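Local coordinates for putative nitrate transport protein (Thermoplasma volcanium, PDB 3MST), which is of unproven function but probably binds a small solute such as nitrate for uptake, at residues F26-E39 / A189-S201. Numbering follows the deposited sequence.
Sequences FSGPVSFPLLVIEE and AAEIISKKSGYYS. Unlike the reference sequence in segment 26-39: Ser27 (reference Ala).
Ile193 drives its CG2 methyl as a bump against the Phe32 ring, 3.6 Å from the centroid and only 11° off the normal, a CH-pi contact. Pro29 CA sits over the opposite face, so the ring is clamped between the 3-10 segment 29-31 and helix 189-197. With CG2 anti to the backbone N, Ile193 turns CG1 and CD1 along Phe32 CB; Val36 CG1 fits the hollow between Ile193 CG1 and Ala189 CB, 4.0 Å from the latter. Tyr200 flanks the ring: its CE2 lies 3.6 Å from Phe32 CZ, the planes at 89°, and its OH donates to Ser27 O at 2.7 Å. The axes of helices 32-36 and 189-197 pass 9.3 Å apart at 98°. The contact thus packs helix 186-197 on the segment following strand 22-24 of the six-stranded mixed sheet; Val36 also touches Phe181 of helix 169-184.

At the other end Lys196, extended beyond CG, brings NZ to Leu35 O at 3.0 Å, in the carbonyl plane, and to two carboxylates: the anti lone pair of Glu38 OE1 (2.8 Å) and Glu39 OE2 (2.7 Å), met on the syn side but tilted out of plane. A methionine here would probably leave both glutamates without their shared cation. The chemistry implies an apolar core tied at one end by a phenol-carbonyl bond, at the other by a salt-bridge network.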
loop_
_atom_site.group_PDB
_atom_site.type_symbol
_atom_site.label_atom_id
_atom_site.label_comp_id
_atom_site.label_asym_id
_atom_site.label_seq_id
_atom_site.Cartn_x
_atom_site.Cartn_y
_atom_site.Cartn_z
ATOM N N PHE A 26 -2.955 3.423 -9.457
ATOM C CA PHE A 26 -1.665 3.926 -9.881
ATOM C C PHE A 26 -1.105 4.973 -8.921
ATOM O O PHE A 26 0.102 5.253 -8.914
ATOM C CB PHE A 26 -1.706 4.512 -11.293
ATOM C CG PHE A 26 -1.760 3.503 -12.425
ATOM C CD1 PHE A 26 -2.061 2.178 -12.244
ATOM C CD2 PHE A 26 -1.500 3.927 -13.714
ATOM C CE1 PHE A 26 -2.130 1.325 -13.329
ATOM C CE2 PHE A 26 -1.537 3.102 -14.785
ATOM C CZ PHE A 26 -1.848 1.782 -14.611
ATOM N N SER A 27 -1.959 5.548 -8.085
ATOM C CA SER A 27 -1.473 6.437 -7.050
ATOM C C SER A 27 -1.063 5.728 -5.758
ATOM O O SER A 27 -0.540 6.358 -4.836
ATOM C CB SER A 27 -2.480 7.489 -6.723
ATOM O OG SER A 27 -3.654 6.932 -6.217
ATOM N N GLY A 28 -1.289 4.415 -5.683
ATOM C CA GLY A 28 -0.906 3.644 -4.519
ATOM C C GLY A 28 0.464 3.059 -4.743
ATOM O O GLY A 28 0.685 2.453 -5.799
ATOM N N PRO A 29 1.374 3.146 -3.755
ATOM C CA PRO A 29 2.722 2.558 -3.918
ATOM C C PRO A 29 2.741 1.071 -4.229
ATOM O O PRO A 29 3.720 0.569 -4.799
ATOM C CB PRO A 29 3.411 2.874 -2.598
ATOM C CG PRO A 29 2.724 4.171 -2.160
ATOM C CD PRO A 29 1.285 3.968 -2.521
ATOM N N VAL A 30 1.668 0.345 -3.912
ATOM C CA VAL A 30 1.623 -1.073 -4.285
ATOM C C VAL A 30 1.786 -1.272 -5.789
ATOM O O VAL A 30 2.286 -2.289 -6.218
ATOM C CB VAL A 30 0.326 -1.776 -3.793
ATOM C CG1 VAL A 30 -0.915 -1.288 -4.592
ATOM C CG2 VAL A 30 0.455 -3.299 -3.889
ATOM N N SER A 31 1.361 -0.291 -6.603
ATOM C CA SER A 31 1.488 -0.395 -8.052
ATOM C C SER A 31 2.870 -0.134 -8.615
ATOM O O SER A 31 3.123 -0.491 -9.768
ATOM C CB SER A 31 0.526 0.574 -8.732
ATOM O OG SER A 31 0.915 1.925 -8.581
ATOM N N PHE A 32 3.739 0.517 -7.846
ATOM C CA PHE A 32 4.909 1.131 -8.447
ATOM C C PHE A 32 5.834 0.114 -9.113
ATOM O O PHE A 32 6.357 0.424 -10.196
ATOM C CB PHE A 32 5.658 1.986 -7.449
ATOM C CG PHE A 32 4.879 3.214 -6.951
ATOM C CD1 PHE A 32 3.653 3.588 -7.479
ATOM C CD2 PHE A 32 5.449 3.940 -5.934
ATOM C CE1 PHE A 32 3.003 4.739 -6.960
ATOM C CE2 PHE A 32 4.836 5.065 -5.399
ATOM C CZ PHE A 32 3.603 5.450 -5.908
ATOM N N PRO A 33 6.068 -1.078 -8.539
ATOM C CA PRO A 33 6.944 -2.032 -9.207
ATOM C C PRO A 33 6.434 -2.444 -10.576
ATOM O O PRO A 33 7.279 -2.746 -11.465
ATOM C CB PRO A 33 7.007 -3.212 -8.225
ATOM C CG PRO A 33 6.840 -2.524 -6.871
ATOM C CD PRO A 33 5.722 -1.536 -7.190
ATOM N N LEU A 34 5.125 -2.473 -10.808
ATOM C CA LEU A 34 4.601 -2.829 -12.141
ATOM C C LEU A 34 4.569 -1.609 -13.058
ATOM O O LEU A 34 4.807 -1.753 -14.275
ATOM C CB LEU A 34 3.243 -3.513 -12.046
ATOM C CG LEU A 34 3.340 -4.859 -11.281
ATOM C CD1 LEU A 34 1.924 -5.509 -11.169
ATOM C CD2 LEU A 34 4.353 -5.840 -11.895
ATOM N N LEU A 35 4.379 -0.388 -12.537
ATOM C CA LEU A 35 4.417 0.804 -13.365
ATOM C C LEU A 35 5.755 0.948 -14.021
ATOM O O LEU A 35 5.838 1.312 -15.186
ATOM C CB LEU A 35 4.141 2.095 -12.571
ATOM C CG LEU A 35 2.733 2.254 -11.990
ATOM C CD1 LEU A 35 2.629 3.609 -11.324
ATOM C CD2 LEU A 35 1.613 2.128 -13.068
ATOM N N VAL A 36 6.815 0.714 -13.280
ATOM C CA VAL A 36 8.144 1.079 -13.779
ATOM C C VAL A 36 8.588 0.195 -14.925
ATOM O O VAL A 36 9.403 0.641 -15.749
ATOM C CB VAL A 36 9.213 1.156 -12.681
ATOM C CG1 VAL A 36 8.881 2.310 -11.724
ATOM C CG2 VAL A 36 9.438 -0.171 -11.906
ATOM N N ILE A 37 8.118 -1.050 -14.966
ATOM C CA ILE A 37 8.483 -1.989 -16.050
ATOM C C ILE A 37 7.261 -2.393 -16.881
ATOM O O ILE A 37 7.266 -3.438 -17.552
ATOM C CB ILE A 37 9.241 -3.216 -15.526
ATOM C CG1 ILE A 37 8.409 -3.999 -14.494
ATOM C CG2 ILE A 37 10.631 -2.818 -15.020
ATOM C CD1 ILE A 37 8.974 -5.390 -14.238
ATOM N N GLU A 38 6.227 -1.548 -16.902
ATOM C CA GLU A 38 4.974 -1.862 -17.595
ATOM C C GLU A 38 5.190 -2.420 -19.021
ATOM O O GLU A 38 4.543 -3.362 -19.447
ATOM C CB GLU A 38 4.065 -0.635 -17.643
ATOM C CG GLU A 38 2.783 -0.859 -18.375
ATOM C CD GLU A 38 1.866 0.358 -18.463
ATOM O OE1 GLU A 38 2.322 1.463 -18.094
ATOM O OE2 GLU A 38 0.744 0.167 -18.964
ATOM N N GLU A 39 6.057 -1.721 -19.747
ATOM C CA GLU A 39 6.309 -1.976 -21.138
ATOM C C GLU A 39 7.007 -3.307 -21.399
ATOM O O GLU A 39 7.125 -3.696 -22.561
ATOM C CB GLU A 39 7.127 -0.844 -21.726
ATOM C CG GLU A 39 6.421 0.525 -21.711
ATOM C CD GLU A 39 6.413 1.205 -20.348
ATOM O OE1 GLU A 39 7.202 0.833 -19.431
ATOM O OE2 GLU A 39 5.642 2.201 -20.183
ATOM N N ALA A 189 12.915 5.647 -11.990
ATOM C CA ALA A 189 11.676 5.121 -11.370
ATOM C C ALA A 189 10.806 6.254 -10.875
ATOM O O ALA A 189 9.597 6.279 -11.146
ATOM C CB ALA A 189 12.034 4.176 -10.212
ATOM N N ALA A 190 11.406 7.258 -10.241
ATOM C CA ALA A 190 10.638 8.421 -9.785
ATOM C C ALA A 190 9.953 9.184 -10.934
ATOM O O ALA A 190 8.780 9.596 -10.826
ATOM C CB ALA A 190 11.513 9.365 -8.959
ATOM N N GLU A 191 10.654 9.373 -12.052
ATOM C CA GLU A 191 10.028 10.051 -13.177
ATOM C C GLU A 191 8.884 9.244 -13.771
ATOM O O GLU A 191 7.840 9.805 -14.095
ATOM C CB GLU A 191 11.056 10.349 -14.272
ATOM C CG GLU A 191 12.317 11.023 -13.806
ATOM C CD GLU A 191 13.232 11.394 -14.954
ATOM O OE1 GLU A 191 12.900 11.070 -16.139
ATOM O OE2 GLU A 191 14.286 12.000 -14.662
ATOM N N ILE A 192 9.064 7.919 -13.896
ATOM C CA ILE A 192 8.007 7.081 -14.429
ATOM C C ILE A 192 6.777 7.100 -13.525
ATOM O O ILE A 192 5.654 7.237 -13.983
ATOM C CB ILE A 192 8.488 5.613 -14.664
ATOM C CG1 ILE A 192 9.555 5.550 -15.772
ATOM C CG2 ILE A 192 7.290 4.766 -15.032
ATOM C CD1 ILE A 192 10.483 4.310 -15.574
ATOM N N ILE A 193 6.989 6.916 -12.231
ATOM C CA ILE A 193 5.888 6.883 -11.256
ATOM C C ILE A 193 5.150 8.202 -11.229
ATOM O O ILE A 193 3.916 8.255 -11.246
ATOM C CB ILE A 193 6.427 6.509 -9.858
ATOM C CG1 ILE A 193 6.869 5.031 -9.836
ATOM C CG2 ILE A 193 5.357 6.762 -8.783
ATOM C CD1 ILE A 193 7.849 4.704 -8.752
ATOM N N SER A 194 5.908 9.295 -11.235
ATOM C CA SER A 194 5.305 10.628 -11.253
ATOM C C SER A 194 4.442 10.831 -12.512
ATOM O O SER A 194 3.280 11.254 -12.422
ATOM C CB SER A 194 6.385 11.716 -11.076
ATOM O OG SER A 194 7.398 11.681 -12.064
ATOM N N LYS A 195 4.970 10.456 -13.684
ATOM C CA LYS A 195 4.210 10.594 -14.932
ATOM C C LYS A 195 2.966 9.727 -15.016
ATOM O O LYS A 195 1.888 10.169 -15.445
ATOM C CB LYS A 195 5.112 10.338 -16.135
ATOM C CG LYS A 195 6.132 11.458 -16.368
ATOM C CD LYS A 195 7.061 11.150 -17.559
ATOM C CE LYS A 195 7.904 12.386 -17.858
ATOM N NZ LYS A 195 8.850 12.210 -19.009
ATOM N N LYS A 196 3.091 8.463 -14.606
ATOM C CA LYS A 196 1.996 7.523 -14.755
ATOM C C LYS A 196 0.924 7.626 -13.643
ATOM O O LYS A 196 -0.237 7.321 -13.866
ATOM C CB LYS A 196 2.551 6.092 -14.840
ATOM C CG LYS A 196 3.343 5.848 -16.081
ATOM C CD LYS A 196 3.777 4.393 -16.173
ATOM C CE LYS A 196 4.507 4.104 -17.475
ATOM N NZ LYS A 196 4.785 2.632 -17.631
ATOM N N SER A 197 1.367 8.036 -12.455
ATOM C CA SER A 197 0.515 8.003 -11.254
ATOM C C SER A 197 -0.570 9.023 -11.297
ATOM O O SER A 197 -1.586 8.821 -10.655
ATOM C CB SER A 197 1.311 8.229 -9.968
ATOM O OG SER A 197 1.749 9.562 -9.865
ATOM N N GLY A 198 -0.317 10.130 -11.996
ATOM C CA GLY A 198 -1.183 11.290 -11.973
ATOM C C GLY A 198 -1.386 11.775 -10.557
ATOM O O GLY A 198 -2.529 12.104 -10.196
ATOM N N TYR A 199 -0.336 11.775 -9.720
ATOM C CA TYR A 199 -0.582 12.162 -8.340
ATOM C C TYR A 199 0.597 12.795 -7.647
ATOM O O TYR A 199 0.395 13.715 -6.894
ATOM C CB TYR A 199 -1.025 10.913 -7.570
ATOM C CG TYR A 199 -1.542 11.162 -6.204
ATOM C CD1 TYR A 199 -0.670 11.228 -5.113
ATOM C CD2 TYR A 199 -2.892 11.352 -5.981
ATOM C CE1 TYR A 199 -1.136 11.496 -3.838
ATOM C CE2 TYR A 199 -3.378 11.597 -4.707
ATOM C CZ TYR A 199 -2.502 11.690 -3.653
ATOM O OH TYR A 199 -2.993 11.925 -2.389
ATOM N N TYR A 200 1.798 12.281 -7.862
ATOM C CA TYR A 200 3.000 12.725 -7.210
ATOM C C TYR A 200 3.824 13.521 -8.192
ATOM O O TYR A 200 3.979 13.120 -9.353
ATOM C CB TYR A 200 3.832 11.548 -6.757
ATOM C CG TYR A 200 3.126 10.581 -5.855
ATOM C CD1 TYR A 200 3.096 10.766 -4.472
ATOM C CD2 TYR A 200 2.482 9.488 -6.362
ATOM C CE1 TYR A 200 2.405 9.857 -3.647
ATOM C CE2 TYR A 200 1.821 8.604 -5.568
ATOM C CZ TYR A 200 1.792 8.764 -4.207
ATOM O OH TYR A 200 1.157 7.857 -3.350
ATOM N N SER A 201 4.422 14.593 -7.713
ATOM C CA SER A 201 5.426 15.277 -8.510
ATOM C C SER A 201 6.735 14.459 -8.594
ATOM O O SER A 201 7.027 13.609 -7.752
ATOM C CB SER A 201 5.708 16.647 -7.902
ATOM O OG SER A 201 6.464 16.555 -6.699
HETATM O O HOH W 1 8.057 2.521 -17.603
#